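Local coordinates for protein fatty acid CoA ligase (Marinactinospora thermotolerans, PDB 6H1B) that belongs to the ANL superfamily of AMP-binding enzymes and binds adenosine monophosphate and 1-ethanoyl-9H-pyrido[3,4-b]indole-3-carboxylic acid, at residues P194-I199 / G218-L223. The protein carries 1 engineered substitution. Numbering follows the deposited sequence.
Sequences PWRFLI and GGTVVL
Trp195, Phe197 and Ile199 exchange backbone hydrogen bonds with Thr220 and Val222, in a parallel register that sets Arg196 beside Thr220 and Phe197 beside Val221. Thr220 N donates to Trp195 O (2.8 Å) and Thr220 O accepts from Phe197 N (3.0 Å); Val222 N then reaches Phe197 O (2.8 Å), and Ile199 N reaches Val222 O (2.8 Å). Three are nearly linear at the acceptor, whereas Val222 N sits 36° out of the plane of the Phe197 carbonyl. The pairing closes a beta-alpha-beta crossover, strand 196-199, helix 206-216, strand 220-223, in the mixed sheet of the AMP-binding domain; Gly218, with positive phi, ends the helix in a Schellman motif. On the face of Arg196, Thr220, Leu198 and Val222, Leu198 leans across Val222, its CD2 4.2 Å from Val222 CG1, while helix 229-238 packs on Leu198. With CG1 anti to the backbone N (chi1 -173°), Val222 presents that methyl to Leu198 CD2 and leaves CG2 near Phe197 O. Arg196 CG lies 4.1 Å from Thr220 CB, the two side chains side by side and pointing the same way; Thr220 OG1 is hydrogen-bonded to Val18 O on strand 18-22. On the other face, packed against helix 206-216, Ile199 CG1 touches Val221 CG1 at 4.3 Å, and Phe197 turns its ring away from 218-223 toward His243.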
loop_
_atom_site.group_PDB
_atom_site.type_symbol
_atom_site.label_atom_id
_atom_site.label_comp_id
_atom_site.label_asym_id
_atom_site.label_seq_id
_atom_site.Cartn_x
_atom_site.Cartn_y
_atom_site.Cartn_z
ATOM N N PRO A 194 -0.022 -12.462 -19.582
ATOM C CA PRO A 194 0.588 -12.668 -18.277
ATOM C C PRO A 194 1.700 -11.670 -17.893
ATOM O O PRO A 194 2.417 -11.221 -18.723
ATOM C CB PRO A 194 1.195 -14.057 -18.469
ATOM C CG PRO A 194 1.758 -13.986 -19.905
ATOM C CD PRO A 194 0.798 -13.068 -20.635
ATOM N N TRP A 195 1.808 -11.358 -16.602
ATOM C CA TRP A 195 2.822 -10.546 -16.000
ATOM C C TRP A 195 3.868 -11.440 -15.339
ATOM O O TRP A 195 3.498 -12.423 -14.706
ATOM C CB TRP A 195 2.172 -9.681 -14.917
ATOM C CG TRP A 195 0.965 -8.914 -15.352
ATOM C CD1 TRP A 195 0.737 -8.357 -16.571
ATOM C CD2 TRP A 195 -0.118 -8.510 -14.511
ATOM N NE1 TRP A 195 -0.449 -7.671 -16.567
ATOM C CE2 TRP A 195 -0.986 -7.734 -15.309
ATOM C CE3 TRP A 195 -0.438 -8.724 -13.172
ATOM C CZ2 TRP A 195 -2.190 -7.220 -14.826
ATOM C CZ3 TRP A 195 -1.615 -8.200 -12.691
ATOM C CH2 TRP A 195 -2.480 -7.455 -13.504
ATOM N N ARG A 196 5.153 -11.081 -15.412
ATOM C CA ARG A 196 6.127 -11.544 -14.415
ATOM C C ARG A 196 6.304 -10.414 -13.394
ATOM O O ARG A 196 7.091 -9.502 -13.617
ATOM C CB ARG A 196 7.437 -11.949 -15.100
ATOM C CG ARG A 196 7.619 -13.429 -15.407
ATOM C CD ARG A 196 7.215 -13.940 -16.784
ATOM N NE ARG A 196 7.771 -13.277 -17.965
ATOM C CZ ARG A 196 8.870 -12.526 -18.001
ATOM N NH1 ARG A 196 9.631 -12.439 -16.923
ATOM N NH2 ARG A 196 9.196 -11.866 -19.111
ATOM N N PHE A 197 5.551 -10.480 -12.299
ATOM C CA PHE A 197 5.403 -9.377 -11.336
ATOM C C PHE A 197 6.261 -9.616 -10.099
ATOM O O PHE A 197 6.034 -10.545 -9.379
ATOM C CB PHE A 197 3.943 -9.229 -10.912
ATOM C CG PHE A 197 3.528 -7.859 -10.460
ATOM C CD1 PHE A 197 4.149 -7.236 -9.407
ATOM C CD2 PHE A 197 2.483 -7.200 -11.082
ATOM C CE1 PHE A 197 3.740 -5.969 -8.998
ATOM C CE2 PHE A 197 2.055 -5.939 -10.671
ATOM C CZ PHE A 197 2.688 -5.327 -9.623
ATOM N N LEU A 198 7.227 -8.720 -9.880
ATOM C CA LEU A 198 8.180 -8.761 -8.768
ATOM C C LEU A 198 7.571 -8.044 -7.558
ATOM O O LEU A 198 7.257 -6.861 -7.621
ATOM C CB LEU A 198 9.460 -8.060 -9.223
ATOM C CG LEU A 198 10.776 -8.560 -8.636
ATOM C CD1 LEU A 198 11.825 -7.457 -8.742
ATOM C CD2 LEU A 198 10.650 -9.012 -7.195
ATOM N N ILE A 199 7.421 -8.774 -6.457
ATOM C CA ILE A 199 6.762 -8.251 -5.271
ATOM C C ILE A 199 7.736 -8.265 -4.100
ATOM O O ILE A 199 7.936 -9.291 -3.452
ATOM C CB ILE A 199 5.487 -9.060 -4.965
ATOM C CG1 ILE A 199 4.622 -9.182 -6.226
ATOM C CG2 ILE A 199 4.744 -8.463 -3.772
ATOM C CD1 ILE A 199 3.140 -9.321 -5.959
ATOM N N GLY A 218 -2.947 -15.045 -15.056
ATOM C CA GLY A 218 -2.181 -16.165 -15.626
ATOM C C GLY A 218 -0.686 -15.901 -15.696
ATOM O O GLY A 218 0.003 -16.502 -16.487
ATOM N N GLY A 219 -0.189 -15.006 -14.838
ATOM C CA GLY A 219 1.220 -14.683 -14.792
ATOM C C GLY A 219 1.953 -15.393 -13.664
ATOM O O GLY A 219 1.458 -16.351 -13.058
ATOM N N THR A 220 3.159 -14.894 -13.395
ATOM C CA THR A 220 4.062 -15.438 -12.429
ATOM C C THR A 220 4.414 -14.361 -11.398
ATOM O O THR A 220 4.836 -13.294 -11.766
ATOM C CB THR A 220 5.329 -15.951 -13.132
ATOM O OG1 THR A 220 4.922 -16.618 -14.330
ATOM C CG2 THR A 220 6.163 -16.862 -12.253
ATOM N N VAL A 221 4.252 -14.670 -10.113
ATOM C CA VAL A 221 4.722 -13.843 -9.028
ATOM C C VAL A 221 6.208 -14.150 -8.787
ATOM O O VAL A 221 6.599 -15.297 -8.718
ATOM C CB VAL A 221 3.902 -14.088 -7.746
ATOM C CG1 VAL A 221 4.529 -13.432 -6.515
ATOM C CG2 VAL A 221 2.458 -13.655 -7.935
ATOM N N VAL A 222 7.022 -13.099 -8.656
ATOM C CA VAL A 222 8.424 -13.180 -8.309
ATOM C C VAL A 222 8.576 -12.539 -6.936
ATOM O O VAL A 222 8.265 -11.374 -6.788
ATOM C CB VAL A 222 9.310 -12.476 -9.353
ATOM C CG1 VAL A 222 10.787 -12.710 -9.088
ATOM C CG2 VAL A 222 8.962 -12.882 -10.777
ATOM N N LEU A 223 9.045 -13.314 -5.955
ATOM C CA LEU A 223 9.057 -12.892 -4.555
ATOM C C LEU A 223 10.466 -12.475 -4.131
ATOM O O LEU A 223 11.428 -13.127 -4.473
ATOM C CB LEU A 223 8.583 -14.051 -3.676
ATOM C CG LEU A 223 7.079 -14.206 -3.522
ATOM C CD1 LEU A 223 6.776 -15.360 -2.598
ATOM C CD2 LEU A 223 6.444 -12.933 -2.968
#